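Local coordinates for protein copper-transporting ATPase (Sulfolobus solfataricus, PDB 2YJ6) that probably couples ATP hydrolysis to the transport of heavy-metal cations across the cell membrane, this chain being its cytoplasmic nucleotide-binding and phosphorylation domains, at residues G42-T47 / H68-A73; A60-L65 / I97-K102; D105-V110 / Y122-P127. The protein carries 1 engineered substitution. All coordinates share one frame; numbering follows the deposited sequence.

Interaction 1. Residues G42-T47 / H68-A73; sequences GTPIVT and HPIAKA. With A99 (5'-O-[(S)-hydroxy{[(R)-hydroxy({(S)-hydroxy[(1S)-1-(2-nitrophenyl)ethoxy]phosphoryl}oxy)phosphoryl]oxy}phosphoryl]adenosine), chain C.
Pro44 meets the first turn of helix 69-80 through its ring carbon CG, which lies 3.9 Å from CB of Pro69. The two proline rings cross at a slant rather than face to face, and the contact shows how a sheet edge and a helix start can be joined without a direct hydrogen bond. One turn on, the CB of Ala73 packs against the backbone instead, 3.7 Å from Pro44 O. Ile70 starts out away from the strand, but its CD1 swings back to within 4.4 Å of Pro44 CB. Beyond these packing contacts a water bridges the pair, donating to Ala73 O and accepting only weakly from Val46 N.

The same residues shape the nucleotide pocket. CD of Pro44 lies against the nitrophenyl ring of the caged ATP analogue, while CD1 of Ile70 comes 3.5 Å from C', the benzylic carbon that joins this ring to the triphosphate. His68, with Pro69 the His-Pro pair characteristic of type IB P-type ATPases, caps the helix. Its CG is set anti to the backbone N (chi1 -163°), which folds the imidazole over the helix start; there His68 ND1 accepts from Ile70 N at 2.8 Å, almost exactly in the ring plane. This bond fixes the ring's rotation and turns His68 NE2 toward the bridging oxygen O3A of the ligand, a weak hydrogen bond of 3.3 Å. Adenine N7 rests over one face of the His68 imidazole, 3.4 Å above its plane and displaced toward the rim.

Strand 45-50 is an outermost strand of the six-stranded antiparallel sheet, paired to strand 126-134 through Ile45 and Ser134. The start of helix 69-80 packs against this end of the sheet, and Pro44 and Ile70 both touch Ile133 of strand 126-134.

Interaction 2. Residues A60-L65 / I97-K102; sequences ASVEAL and IGVRGK. With A99 (5'-O-[(S)-hydroxy{[(R)-hydroxy({(S)-hydroxy[(1S)-1-(2-nitrophenyl)ethoxy]phosphoryl}oxy)phosphoryl]oxy}phosphoryl]adenosine), chain C.
Val62 has its CG1 anti to the backbone N (chi1 171°), and Val99 holds its own CG1 between the backbone N and the carbonyl carbon (chi1 78°), so that the two methyls meet 3.6 Å apart. Here helix 53-63 packs on the antiparallel sheet of the nucleotide-binding domain, an example of how a helix-on-sheet core can double as the wall of a ligand site. The valine side chains slide past each other in opposite directions, and CG1 of Val62 also reaches the backbone carbonyl carbon C of Arg100, at 3.8 Å. Gly101, with no side chain of its own, lets the helix come close: its CA lies 6.1 Å from that of Val62. Phe91 of strand 89-92 touches both valines and extends the apolar layer.

Glu63, next along the helix, bends at its second torsion and brings its carboxylate to the adenine. Glu63 OE1 lies 3.7 Å from Val99 CG1 and accepts a hydrogen bond from the adenine amino nitrogen N6 at 3.3 Å, with an N-H...O angle of 153°. The other oxygen, Glu63 OE2, is 2.7 Å from adenine N1. Both therefore face the Watson-Crick edge of the base, consistent with recognition of adenine. Gly98 belongs to the Gly-x-Gly motif of type IB ATPases, and at this bare backbone Gly98 CA sits 3.8 Å from adenine C4.

Interaction 3. Residues D105-V110 / Y122-P127; sequences DKIIEV and YINGEP. With A99 (5'-O-[(S)-hydroxy{[(R)-hydroxy({(S)-hydroxy[(1S)-1-(2-nitrophenyl)ethoxy]phosphoryl}oxy)phosphoryl]oxy}phosphoryl]adenosine), chain C.
Ile108 and Ile123 form a non-hydrogen-bonded antiparallel pair, CA atoms 4.9 Å apart, next to the hydrogen-bonded pair Glu109 and Tyr122, whose backbones exchange two N-H...O bonds. A side chain can stand in for a backbone carbonyl where a strand ends, and Asn124 does so here. Its CG lies anti to the carbonyl carbon (chi1 -71°), which brings OD1 back toward the neighbouring strand. Ile107 N donates to OD1 of Asn124 at 3.1 Å, but the N lies well above the amide's carbonyl plane (50° out of it), so the bond misses the lone pairs. The Asn124 side chain crosses those of Lys106 and Ile107 at about a right angle, and Asn124 ND2 faces CG of Lys106 at 4.1 Å. The backbone of Asn124 joins in, its N donating to Ile107 O at 2.9 Å.

Asn124 and Gly125, both with positive phi, form the centre of a type I' turn from Ile123 to Glu126, the tight two-residue connection of the beta hairpin of strands 119-123 and 126-134. A water ties this turn to strand 106-112, donating to Ile107 O and to OE2 of Glu109 and accepting from Gly125 N. Glu109 OE2 also lies 3.8 Å from Tyr122 CB, with carboxylate and ring planes 54° apart. On the other face of the sheet Ile108 and Ile123 meet only loosely, their CG1 atoms 4.4 Å apart. Farther along, Val110 CG1 reaches the nucleotide pocket, 3.7 Å from adenine C2 of the ligand.

Strand 106-112 is flanked by strands 119-123 and 98-103 in the antiparallel sheet. Helix 53-63 lies on the face of Ile108 and Ile123, where Tyr58 touches Ile123 and receives a weak hydrogen bond from Lys106; the opposite face carries Glu109 beside Arg100.

The three interactions belong to one nucleotide-binding domain built on a single antiparallel sheet, and all touch the same ligand. Interaction 2 is the buried one, apolar packing between a helix and strand 98-103, next to the edge of the sheet; interactions 1 and 3 lie at the surface. Chemistry follows place: interaction 3, strand against strand, is held chiefly by hydrogen bonds, whereas the two helix contacts have none directly across them. Interactions 2 and 3 share neighbouring strands, joined by probable hydrogen bonds such as Gly101 O with Ile108 N. Interactions 1 and 2 touch where Ala71 packs on Glu63, while interactions 1 and 3 stay about 6 Å apart at their nearest atoms.

Interaction 1. Residues G42-T47 / H68-A73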
loop_
_atom_site.group_PDB
_atom_site.type_symbol
_atom_site.label_atom_id
_atom_site.label_comp_id
_atom_site.label_asym_id
_atom_site.label_seq_id
_atom_site.Cartn_x
_atom_site.Cartn_y
_atom_site.Cartn_z
ATOM N N GLY A 42 -5.401 -0.093 -1.198
ATOM C CA GLY A 42 -4.696 -0.066 0.071
ATOM C C GLY A 42 -5.611 -0.408 1.236
ATOM O O GLY A 42 -5.419 0.084 2.345
ATOM N N THR A 43 -6.608 -1.257 0.979
ATOM C CA THR A 43 -7.571 -1.672 2.003
ATOM C C THR A 43 -7.548 -3.186 2.252
ATOM O O THR A 43 -7.999 -3.969 1.414
ATOM C CB THR A 43 -9.008 -1.293 1.605
ATOM O OG1 THR A 43 -9.370 -1.991 0.406
ATOM C CG2 THR A 43 -9.130 0.199 1.375
ATOM N N PRO A 44 -7.028 -3.605 3.411
ATOM C CA PRO A 44 -6.942 -5.040 3.734
ATOM C C PRO A 44 -8.295 -5.744 3.980
ATOM O O PRO A 44 -9.223 -5.166 4.537
ATOM C CB PRO A 44 -6.070 -5.062 4.996
ATOM C CG PRO A 44 -6.204 -3.694 5.578
ATOM C CD PRO A 44 -6.337 -2.768 4.403
ATOM N N ILE A 45 -8.395 -6.994 3.546
ATOM C CA ILE A 45 -9.595 -7.808 3.757
ATOM C C ILE A 45 -9.213 -9.233 4.148
ATOM O O ILE A 45 -8.246 -9.793 3.606
ATOM C CB ILE A 45 -10.480 -7.897 2.483
ATOM C CG1 ILE A 45 -9.706 -8.527 1.336
ATOM C CG2 ILE A 45 -11.017 -6.531 2.071
ATOM C CD1 ILE A 45 -10.546 -8.764 0.110
ATOM N N VAL A 46 -9.963 -9.822 5.080
ATOM C CA VAL A 46 -9.764 -11.236 5.427
ATOM C C VAL A 46 -10.176 -12.174 4.272
ATOM O O VAL A 46 -11.295 -12.113 3.784
ATOM C CB VAL A 46 -10.530 -11.637 6.721
ATOM C CG1 VAL A 46 -10.434 -13.176 6.959
ATOM C CG2 VAL A 46 -10.015 -10.840 7.926
ATOM N N THR A 47 -9.276 -13.048 3.836
ATOM C CA THR A 47 -9.647 -14.006 2.785
ATOM C C THR A 47 -9.850 -15.443 3.290
ATOM O O THR A 47 -10.466 -16.257 2.607
ATOM C CB THR A 47 -8.647 -13.988 1.605
ATOM O OG1 THR A 47 -7.360 -14.431 2.049
ATOM C CG2 THR A 47 -8.518 -12.566 1.046
ATOM N N HIS A 68 -5.221 0.064 13.961
ATOM C CA HIS A 68 -4.490 -0.494 12.838
ATOM C C HIS A 68 -5.489 -0.973 11.786
ATOM O O HIS A 68 -6.575 -1.473 12.122
ATOM C CB HIS A 68 -3.594 -1.648 13.285
ATOM C CG HIS A 68 -2.529 -1.999 12.296
ATOM N ND1 HIS A 68 -2.803 -2.603 11.086
ATOM C CD2 HIS A 68 -1.186 -1.835 12.335
ATOM C CE1 HIS A 68 -1.676 -2.786 10.421
ATOM N NE2 HIS A 68 -0.679 -2.330 11.159
ATOM N N PRO A 69 -5.141 -0.792 10.504
ATOM C CA PRO A 69 -5.960 -1.326 9.412
ATOM C C PRO A 69 -6.180 -2.849 9.526
ATOM O O PRO A 69 -7.248 -3.318 9.140
ATOM C CB PRO A 69 -5.145 -0.970 8.169
ATOM C CG PRO A 69 -4.409 0.276 8.579
ATOM C CD PRO A 69 -4.046 0.059 10.009
ATOM N N ILE A 70 -5.203 -3.594 10.046
ATOM C CA ILE A 70 -5.381 -5.028 10.276
ATOM C C ILE A 70 -6.497 -5.269 11.286
ATOM O O ILE A 70 -7.400 -6.072 11.059
ATOM C CB ILE A 70 -4.120 -5.707 10.832
ATOM C CG1 ILE A 70 -2.929 -5.528 9.891
ATOM C CG2 ILE A 70 -4.391 -7.203 11.098
ATOM C CD1 ILE A 70 -3.292 -5.510 8.434
ATOM N N ALA A 71 -6.416 -4.571 12.408
ATOM C CA ALA A 71 -7.395 -4.707 13.466
ATOM C C ALA A 71 -8.810 -4.526 12.930
ATOM O O ALA A 71 -9.691 -5.362 13.177
ATOM C CB ALA A 71 -7.109 -3.700 14.573
ATOM N N LYS A 72 -9.021 -3.434 12.193
ATOM C CA LYS A 72 -10.342 -3.079 11.677
ATOM C C LYS A 72 -10.944 -4.136 10.733
ATOM O O LYS A 72 -12.147 -4.396 10.772
ATOM C CB LYS A 72 -10.290 -1.723 10.969
ATOM C CG LYS A 72 -9.824 -0.562 11.861
ATOM C CD LYS A 72 -9.555 0.691 11.029
ATOM C CE LYS A 72 -9.427 1.924 11.908
ATOM N NZ LYS A 72 -10.744 2.286 12.502
ATOM N N ALA A 73 -10.101 -4.700 9.870
ATOM C CA ALA A 73 -10.491 -5.793 8.977
ATOM C C ALA A 73 -10.953 -7.047 9.744
ATOM O O ALA A 73 -11.998 -7.621 9.436
ATOM C CB ALA A 73 -9.342 -6.145 8.064
HETATM C "C'" A99 C . -1.309 -3.881 6.081
HETATM N N1 A99 C . -2.852 -7.126 14.894
HETATM C C2 A99 C . -2.248 -8.201 14.351
HETATM N N3 A99 C . -1.062 -8.137 13.731
HETATM C C4 A99 C . -0.396 -6.953 13.630
HETATM C C5 A99 C . -0.999 -5.736 14.198
HETATM C C6 A99 C . -2.315 -5.882 14.862
HETATM N N6 A99 C . -2.955 -4.822 15.425
HETATM N N7 A99 C . -0.143 -4.727 13.950
HETATM C C8 A99 C . 0.912 -5.250 13.279
HETATM N N9 A99 C . 0.759 -6.571 13.082
HETATM P PA A99 C . 3.664 -2.835 10.548
HETATM P PB A99 C . 2.160 -2.383 8.236
HETATM P PG A99 C . 1.402 -3.934 5.987
HETATM O "O'L" A99 C . -1.498 -6.127 4.416
HETATM O "O'M" A99 C . -3.120 -6.217 3.056
HETATM C "C1'" A99 C . -3.043 -3.548 2.653
HETATM O O1A A99 C . 4.786 -3.059 9.559
HETATM C C1B A99 C . 1.725 -7.461 12.404
HETATM O O1B A99 C . 1.139 -1.264 8.221
HETATM O O1G A99 C . 1.454 -2.590 5.293
HETATM C "C2'" A99 C . -2.447 -4.166 3.741
HETATM N "N2'" A99 C . -2.346 -5.561 3.742
HETATM O "O2'" A99 C . 1.643 -8.829 10.442
HETATM O O2A A99 C . 3.671 -1.635 11.459
HETATM C C2B A99 C . 1.425 -7.496 10.920
HETATM O O2B A99 C . 3.539 -2.169 7.647
HETATM O O2G A99 C . -0.077 -4.577 5.801
HETATM C "C3'" A99 C . -1.948 -3.324 4.860
HETATM O "O3'" A99 C . 2.778 -6.960 8.983
HETATM O O3A A99 C . 2.270 -2.857 9.764
HETATM C C3B A99 C . 2.414 -6.532 10.303
HETATM O O3B A99 C . 1.500 -3.709 7.582
HETATM O O3G A99 C . 2.420 -4.988 5.604
HETATM C "C4'" A99 C . -2.113 -1.948 4.778
HETATM O "O4'" A99 C . 3.044 -6.913 12.554
HETATM C C4B A99 C . 3.589 -6.570 11.273
HETATM C "C5'" A99 C . -2.707 -1.375 3.661
HETATM O "O5'" A99 C . 3.461 -4.160 11.442
HETATM C C5B A99 C . 4.367 -5.259 11.334
HETATM C "C6'" A99 C . -3.167 -2.167 2.618
HETATM C "CM'" A99 C . -1.142 -2.751 7.094
HETATM O O HOH W 1 -12.376 -7.934 6.666
#

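Interaction 2. Residues A60-L65 / I97-K102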
loop_
_atom_site.group_PDB
_atom_site.type_symbol
_atom_site.label_atom_id
_atom_site.label_comp_id
_atom_site.label_asym_id
_atom_site.label_seq_id
_atom_site.Cartn_x
_atom_site.Cartn_y
_atom_site.Cartn_z
ATOM N N ALA A 60 -11.015 -11.149 17.965
ATOM C CA ALA A 60 -11.765 -9.946 17.593
ATOM C C ALA A 60 -11.874 -8.960 18.759
ATOM O O ALA A 60 -11.762 -7.758 18.559
ATOM C CB ALA A 60 -13.164 -10.299 17.096
ATOM N N SER A 61 -12.141 -9.483 19.956
ATOM C CA SER A 61 -12.370 -8.644 21.133
ATOM C C SER A 61 -11.108 -7.889 21.570
ATOM O O SER A 61 -11.197 -6.861 22.240
ATOM C CB SER A 61 -12.948 -9.463 22.296
ATOM O OG SER A 61 -14.164 -10.099 21.933
ATOM N N VAL A 62 -9.935 -8.380 21.178
ATOM C CA VAL A 62 -8.698 -7.648 21.462
ATOM C C VAL A 62 -8.397 -6.619 20.378
ATOM O O VAL A 62 -8.001 -5.489 20.679
ATOM C CB VAL A 62 -7.488 -8.578 21.700
ATOM C CG1 VAL A 62 -6.176 -7.781 21.763
ATOM C CG2 VAL A 62 -7.682 -9.388 22.975
ATOM N N GLU A 63 -8.620 -6.991 19.125
ATOM C CA GLU A 63 -8.335 -6.106 18.002
ATOM C C GLU A 63 -9.232 -4.859 17.968
ATOM O O GLU A 63 -8.885 -3.851 17.362
ATOM C CB GLU A 63 -8.454 -6.867 16.684
ATOM C CG GLU A 63 -7.403 -7.955 16.496
ATOM C CD GLU A 63 -6.059 -7.381 16.078
ATOM O OE1 GLU A 63 -5.768 -6.206 16.415
ATOM O OE2 GLU A 63 -5.301 -8.106 15.401
ATOM N N ALA A 64 -10.388 -4.954 18.607
ATOM C CA ALA A 64 -11.345 -3.868 18.622
ATOM C C ALA A 64 -10.735 -2.585 19.215
ATOM O O ALA A 64 -11.050 -1.485 18.776
ATOM C CB ALA A 64 -12.626 -4.285 19.383
ATOM N N LEU A 65 -9.842 -2.723 20.185
ATOM C CA LEU A 65 -9.237 -1.544 20.815
ATOM C C LEU A 65 -8.072 -0.932 20.006
ATOM O O LEU A 65 -7.417 0.000 20.473
ATOM C CB LEU A 65 -8.804 -1.861 22.254
ATOM C CG LEU A 65 -9.720 -2.824 23.032
ATOM C CD1 LEU A 65 -9.067 -3.306 24.311
ATOM C CD2 LEU A 65 -11.094 -2.217 23.346
ATOM N N ILE A 97 4.500 -4.968 15.775
ATOM C CA ILE A 97 4.478 -6.429 15.889
ATOM C C ILE A 97 3.064 -7.029 15.972
ATOM O O ILE A 97 2.678 -7.843 15.130
ATOM C CB ILE A 97 5.352 -6.944 17.072
ATOM C CG1 ILE A 97 4.751 -6.544 18.415
ATOM C CG2 ILE A 97 6.781 -6.436 16.959
ATOM N N GLY A 98 2.303 -6.626 16.986
ATOM C CA GLY A 98 0.975 -7.156 17.192
ATOM C C GLY A 98 0.304 -6.514 18.384
ATOM O O GLY A 98 0.633 -5.389 18.770
ATOM N N VAL A 99 -0.624 -7.252 18.986
ATOM C CA VAL A 99 -1.469 -6.722 20.024
ATOM C C VAL A 99 -1.713 -7.775 21.094
ATOM O O VAL A 99 -1.436 -8.958 20.866
ATOM C CB VAL A 99 -2.805 -6.300 19.424
ATOM C CG1 VAL A 99 -3.703 -7.530 19.177
ATOM C CG2 VAL A 99 -3.488 -5.314 20.327
ATOM N N ARG A 100 -2.246 -7.370 22.245
ATOM C CA ARG A 100 -2.467 -8.317 23.336
ATOM C C ARG A 100 -3.437 -7.858 24.407
ATOM O O ARG A 100 -3.668 -6.663 24.577
ATOM C CB ARG A 100 -1.140 -8.687 23.993
ATOM C CG ARG A 100 -1.246 -9.894 24.917
ATOM C CD ARG A 100 -0.311 -9.769 26.104
ATOM N NE ARG A 100 -0.523 -8.508 26.806
ATOM C CZ ARG A 100 -0.231 -8.318 28.087
ATOM N NH1 ARG A 100 0.282 -9.313 28.803
ATOM N NH2 ARG A 100 -0.452 -7.133 28.652
ATOM N N GLY A 101 -3.990 -8.821 25.143
ATOM C CA GLY A 101 -4.976 -8.549 26.170
ATOM C C GLY A 101 -5.364 -9.800 26.949
ATOM O O GLY A 101 -4.894 -10.893 26.653
ATOM N N LYS A 102 -6.245 -9.645 27.934
ATOM C CA LYS A 102 -6.623 -10.755 28.808
ATOM C C LYS A 102 -8.134 -10.916 28.888
ATOM O O LYS A 102 -8.859 -9.929 28.945
ATOM C CB LYS A 102 -6.042 -10.549 30.213
ATOM C CG LYS A 102 -6.532 -11.552 31.259
ATOM C CD LYS A 102 -5.976 -11.236 32.652
ATOM C CE LYS A 102 -4.464 -11.446 32.745
ATOM N NZ LYS A 102 -3.679 -10.572 31.820
HETATM C "C'" A99 C . -1.309 -3.881 6.081
HETATM N N1 A99 C . -2.852 -7.126 14.894
HETATM C C2 A99 C . -2.248 -8.201 14.351
HETATM N N3 A99 C . -1.062 -8.137 13.731
HETATM C C4 A99 C . -0.396 -6.953 13.630
HETATM C C5 A99 C . -0.999 -5.736 14.198
HETATM C C6 A99 C . -2.315 -5.882 14.862
HETATM N N6 A99 C . -2.955 -4.822 15.425
HETATM N N7 A99 C . -0.143 -4.727 13.950
HETATM C C8 A99 C . 0.912 -5.250 13.279
HETATM N N9 A99 C . 0.759 -6.571 13.082
HETATM P PA A99 C . 3.664 -2.835 10.548
HETATM P PB A99 C . 2.160 -2.383 8.236
HETATM P PG A99 C . 1.402 -3.934 5.987
HETATM O "O'L" A99 C . -1.498 -6.127 4.416
HETATM O "O'M" A99 C . -3.120 -6.217 3.056
HETATM C "C1'" A99 C . -3.043 -3.548 2.653
HETATM O O1A A99 C . 4.786 -3.059 9.559
HETATM C C1B A99 C . 1.725 -7.461 12.404
HETATM O O1B A99 C . 1.139 -1.264 8.221
HETATM O O1G A99 C . 1.454 -2.590 5.293
HETATM C "C2'" A99 C . -2.447 -4.166 3.741
HETATM N "N2'" A99 C . -2.346 -5.561 3.742
HETATM O "O2'" A99 C . 1.643 -8.829 10.442
HETATM O O2A A99 C . 3.671 -1.635 11.459
HETATM C C2B A99 C . 1.425 -7.496 10.920
HETATM O O2B A99 C . 3.539 -2.169 7.647
HETATM O O2G A99 C . -0.077 -4.577 5.801
HETATM C "C3'" A99 C . -1.948 -3.324 4.860
HETATM O "O3'" A99 C . 2.778 -6.960 8.983
HETATM O O3A A99 C . 2.270 -2.857 9.764
HETATM C C3B A99 C . 2.414 -6.532 10.303
HETATM O O3B A99 C . 1.500 -3.709 7.582
HETATM O O3G A99 C . 2.420 -4.988 5.604
HETATM C "C4'" A99 C . -2.113 -1.948 4.778
HETATM O "O4'" A99 C . 3.044 -6.913 12.554
HETATM C C4B A99 C . 3.589 -6.570 11.273
HETATM C "C5'" A99 C . -2.707 -1.375 3.661
HETATM O "O5'" A99 C . 3.461 -4.160 11.442
HETATM C C5B A99 C . 4.367 -5.259 11.334
HETATM C "C6'" A99 C . -3.167 -2.167 2.618
HETATM C "CM'" A99 C . -1.142 -2.751 7.094
#

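Interaction 3. Residues D105-V110 / Y122-P127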
loop_
_atom_site.group_PDB
_atom_site.type_symbol
_atom_site.label_atom_id
_atom_site.label_comp_id
_atom_site.label_asym_id
_atom_site.label_seq_id
_atom_site.Cartn_x
_atom_site.Cartn_y
_atom_site.Cartn_z
ATOM N N ASP A 105 -9.270 -14.903 32.322
ATOM C CA ASP A 105 -8.003 -15.424 32.843
ATOM C C ASP A 105 -7.007 -15.880 31.760
ATOM O O ASP A 105 -5.857 -16.195 32.072
ATOM C CB ASP A 105 -8.253 -16.550 33.862
ATOM C CG ASP A 105 -8.777 -16.029 35.203
ATOM O OD1 ASP A 105 -8.232 -15.016 35.700
ATOM O OD2 ASP A 105 -9.729 -16.628 35.757
ATOM N N LYS A 106 -7.441 -15.903 30.500
ATOM C CA LYS A 106 -6.591 -16.366 29.405
ATOM C C LYS A 106 -5.850 -15.208 28.772
ATOM O O LYS A 106 -6.402 -14.127 28.623
ATOM C CB LYS A 106 -7.427 -17.068 28.325
ATOM C CG LYS A 106 -8.142 -18.323 28.796
ATOM C CD LYS A 106 -9.267 -18.715 27.856
ATOM C CE LYS A 106 -9.625 -20.186 28.044
ATOM N NZ LYS A 106 -10.708 -20.666 27.140
ATOM N N ILE A 107 -4.604 -15.442 28.383
ATOM C CA ILE A 107 -3.819 -14.429 27.699
ATOM C C ILE A 107 -3.846 -14.631 26.177
ATOM O O ILE A 107 -3.481 -15.692 25.678
ATOM C CB ILE A 107 -2.352 -14.440 28.170
ATOM C CG1 ILE A 107 -2.259 -14.119 29.663
ATOM C CG2 ILE A 107 -1.536 -13.439 27.378
ATOM C CD1 ILE A 107 -2.839 -15.197 30.566
ATOM N N ILE A 108 -4.249 -13.590 25.453
ATOM C CA ILE A 108 -4.459 -13.663 24.011
ATOM C C ILE A 108 -3.516 -12.738 23.253
ATOM O O ILE A 108 -3.497 -11.533 23.499
ATOM C CB ILE A 108 -5.919 -13.277 23.662
ATOM C CG1 ILE A 108 -6.889 -14.303 24.252
ATOM C CG2 ILE A 108 -6.113 -13.165 22.157
ATOM C CD1 ILE A 108 -7.606 -13.833 25.475
ATOM N N GLU A 109 -2.737 -13.291 22.332
ATOM C CA GLU A 109 -1.909 -12.465 21.459
ATOM C C GLU A 109 -2.333 -12.672 20.012
ATOM O O GLU A 109 -2.756 -13.775 19.643
ATOM C CB GLU A 109 -0.425 -12.804 21.634
ATOM C CG GLU A 109 0.001 -12.977 23.089
ATOM C CD GLU A 109 1.335 -13.706 23.231
ATOM O OE1 GLU A 109 2.384 -13.043 23.056
ATOM O OE2 GLU A 109 1.333 -14.933 23.517
ATOM N N VAL A 110 -2.237 -11.615 19.207
ATOM C CA VAL A 110 -2.453 -11.690 17.757
ATOM C C VAL A 110 -1.268 -11.048 17.039
ATOM O O VAL A 110 -0.979 -9.880 17.291
ATOM C CB VAL A 110 -3.713 -10.902 17.322
ATOM C CG1 VAL A 110 -4.002 -11.143 15.857
ATOM C CG2 VAL A 110 -4.933 -11.241 18.185
ATOM N N TYR A 122 -2.570 -16.709 19.509
ATOM C CA TYR A 122 -2.056 -17.486 20.635
ATOM C C TYR A 122 -2.936 -17.405 21.876
ATOM O O TYR A 122 -3.388 -16.320 22.244
ATOM C CB TYR A 122 -0.648 -17.005 20.997
ATOM C CG TYR A 122 0.340 -17.232 19.898
ATOM C CD1 TYR A 122 0.366 -16.415 18.793
ATOM C CD2 TYR A 122 1.224 -18.296 19.949
ATOM C CE1 TYR A 122 1.269 -16.627 17.764
ATOM C CE2 TYR A 122 2.125 -18.533 18.924
ATOM C CZ TYR A 122 2.146 -17.693 17.834
ATOM O OH TYR A 122 3.046 -17.913 16.807
ATOM N N ILE A 123 -3.172 -18.546 22.525
ATOM C CA ILE A 123 -3.845 -18.556 23.820
ATOM C C ILE A 123 -2.975 -19.235 24.873
ATOM O O ILE A 123 -2.722 -20.440 24.799
ATOM C CB ILE A 123 -5.243 -19.208 23.770
ATOM C CG1 ILE A 123 -6.148 -18.417 22.825
ATOM C CG2 ILE A 123 -5.857 -19.256 25.153
ATOM C CD1 ILE A 123 -7.582 -18.837 22.886
ATOM N N ASN A 124 -2.507 -18.436 25.832
ATOM C CA ASN A 124 -1.538 -18.874 26.837
ATOM C C ASN A 124 -0.297 -19.539 26.214
ATOM O O ASN A 124 0.175 -20.564 26.691
ATOM C CB ASN A 124 -2.202 -19.762 27.904
ATOM C CG ASN A 124 -3.135 -18.966 28.841
ATOM O OD1 ASN A 124 -2.850 -17.817 29.183
ATOM N ND2 ASN A 124 -4.248 -19.578 29.248
ATOM N N GLY A 125 0.223 -18.932 25.148
ATOM C CA GLY A 125 1.425 -19.412 24.485
ATOM C C GLY A 125 1.246 -20.478 23.402
ATOM O O GLY A 125 2.208 -20.827 22.730
ATOM N N GLU A 126 0.029 -20.997 23.238
ATOM C CA GLU A 126 -0.255 -22.055 22.257
ATOM C C GLU A 126 -0.910 -21.490 20.988
ATOM O O GLU A 126 -1.947 -20.842 21.068
ATOM C CB GLU A 126 -1.164 -23.122 22.900
ATOM C CG GLU A 126 -1.611 -24.287 21.986
ATOM C CD GLU A 126 -2.434 -25.373 22.729
ATOM O OE1 GLU A 126 -3.378 -25.033 23.474
ATOM O OE2 GLU A 126 -2.129 -26.572 22.572
ATOM N N PRO A 127 -0.320 -21.752 19.802
ATOM C CA PRO A 127 -0.949 -21.260 18.564
ATOM C C PRO A 127 -2.212 -22.041 18.166
ATOM O O PRO A 127 -2.118 -23.222 17.840
ATOM C CB PRO A 127 0.156 -21.423 17.521
ATOM C CG PRO A 127 1.021 -22.524 18.056
ATOM C CD PRO A 127 0.981 -22.394 19.551
HETATM C "C'" A99 C . -1.309 -3.881 6.081
HETATM N N1 A99 C . -2.852 -7.126 14.894
HETATM C C2 A99 C . -2.248 -8.201 14.351
HETATM N N3 A99 C . -1.062 -8.137 13.731
HETATM C C4 A99 C . -0.396 -6.953 13.630
HETATM C C5 A99 C . -0.999 -5.736 14.198
HETATM C C6 A99 C . -2.315 -5.882 14.862
HETATM N N6 A99 C . -2.955 -4.822 15.425
HETATM N N7 A99 C . -0.143 -4.727 13.950
HETATM C C8 A99 C . 0.912 -5.250 13.279
HETATM N N9 A99 C . 0.759 -6.571 13.082
HETATM P PA A99 C . 3.664 -2.835 10.548
HETATM P PB A99 C . 2.160 -2.383 8.236
HETATM P PG A99 C . 1.402 -3.934 5.987
HETATM O "O'L" A99 C . -1.498 -6.127 4.416
HETATM O "O'M" A99 C . -3.120 -6.217 3.056
HETATM C "C1'" A99 C . -3.043 -3.548 2.653
HETATM O O1A A99 C . 4.786 -3.059 9.559
HETATM C C1B A99 C . 1.725 -7.461 12.404
HETATM O O1B A99 C . 1.139 -1.264 8.221
HETATM O O1G A99 C . 1.454 -2.590 5.293
HETATM C "C2'" A99 C . -2.447 -4.166 3.741
HETATM N "N2'" A99 C . -2.346 -5.561 3.742
HETATM O "O2'" A99 C . 1.643 -8.829 10.442
HETATM O O2A A99 C . 3.671 -1.635 11.459
HETATM C C2B A99 C . 1.425 -7.496 10.920
HETATM O O2B A99 C . 3.539 -2.169 7.647
HETATM O O2G A99 C . -0.077 -4.577 5.801
HETATM C "C3'" A99 C . -1.948 -3.324 4.860
HETATM O "O3'" A99 C . 2.778 -6.960 8.983
HETATM O O3A A99 C . 2.270 -2.857 9.764
HETATM C C3B A99 C . 2.414 -6.532 10.303
HETATM O O3B A99 C . 1.500 -3.709 7.582
HETATM O O3G A99 C . 2.420 -4.988 5.604
HETATM C "C4'" A99 C . -2.113 -1.948 4.778
HETATM O "O4'" A99 C . 3.044 -6.913 12.554
HETATM C C4B A99 C . 3.589 -6.570 11.273
HETATM C "C5'" A99 C . -2.707 -1.375 3.661
HETATM O "O5'" A99 C . 3.461 -4.160 11.442
HETATM C C5B A99 C . 4.367 -5.259 11.334
HETATM C "C6'" A99 C . -3.167 -2.167 2.618
HETATM C "CM'" A99 C . -1.142 -2.751 7.094
HETATM O O HOH W 2 -0.891 -16.438 24.689
#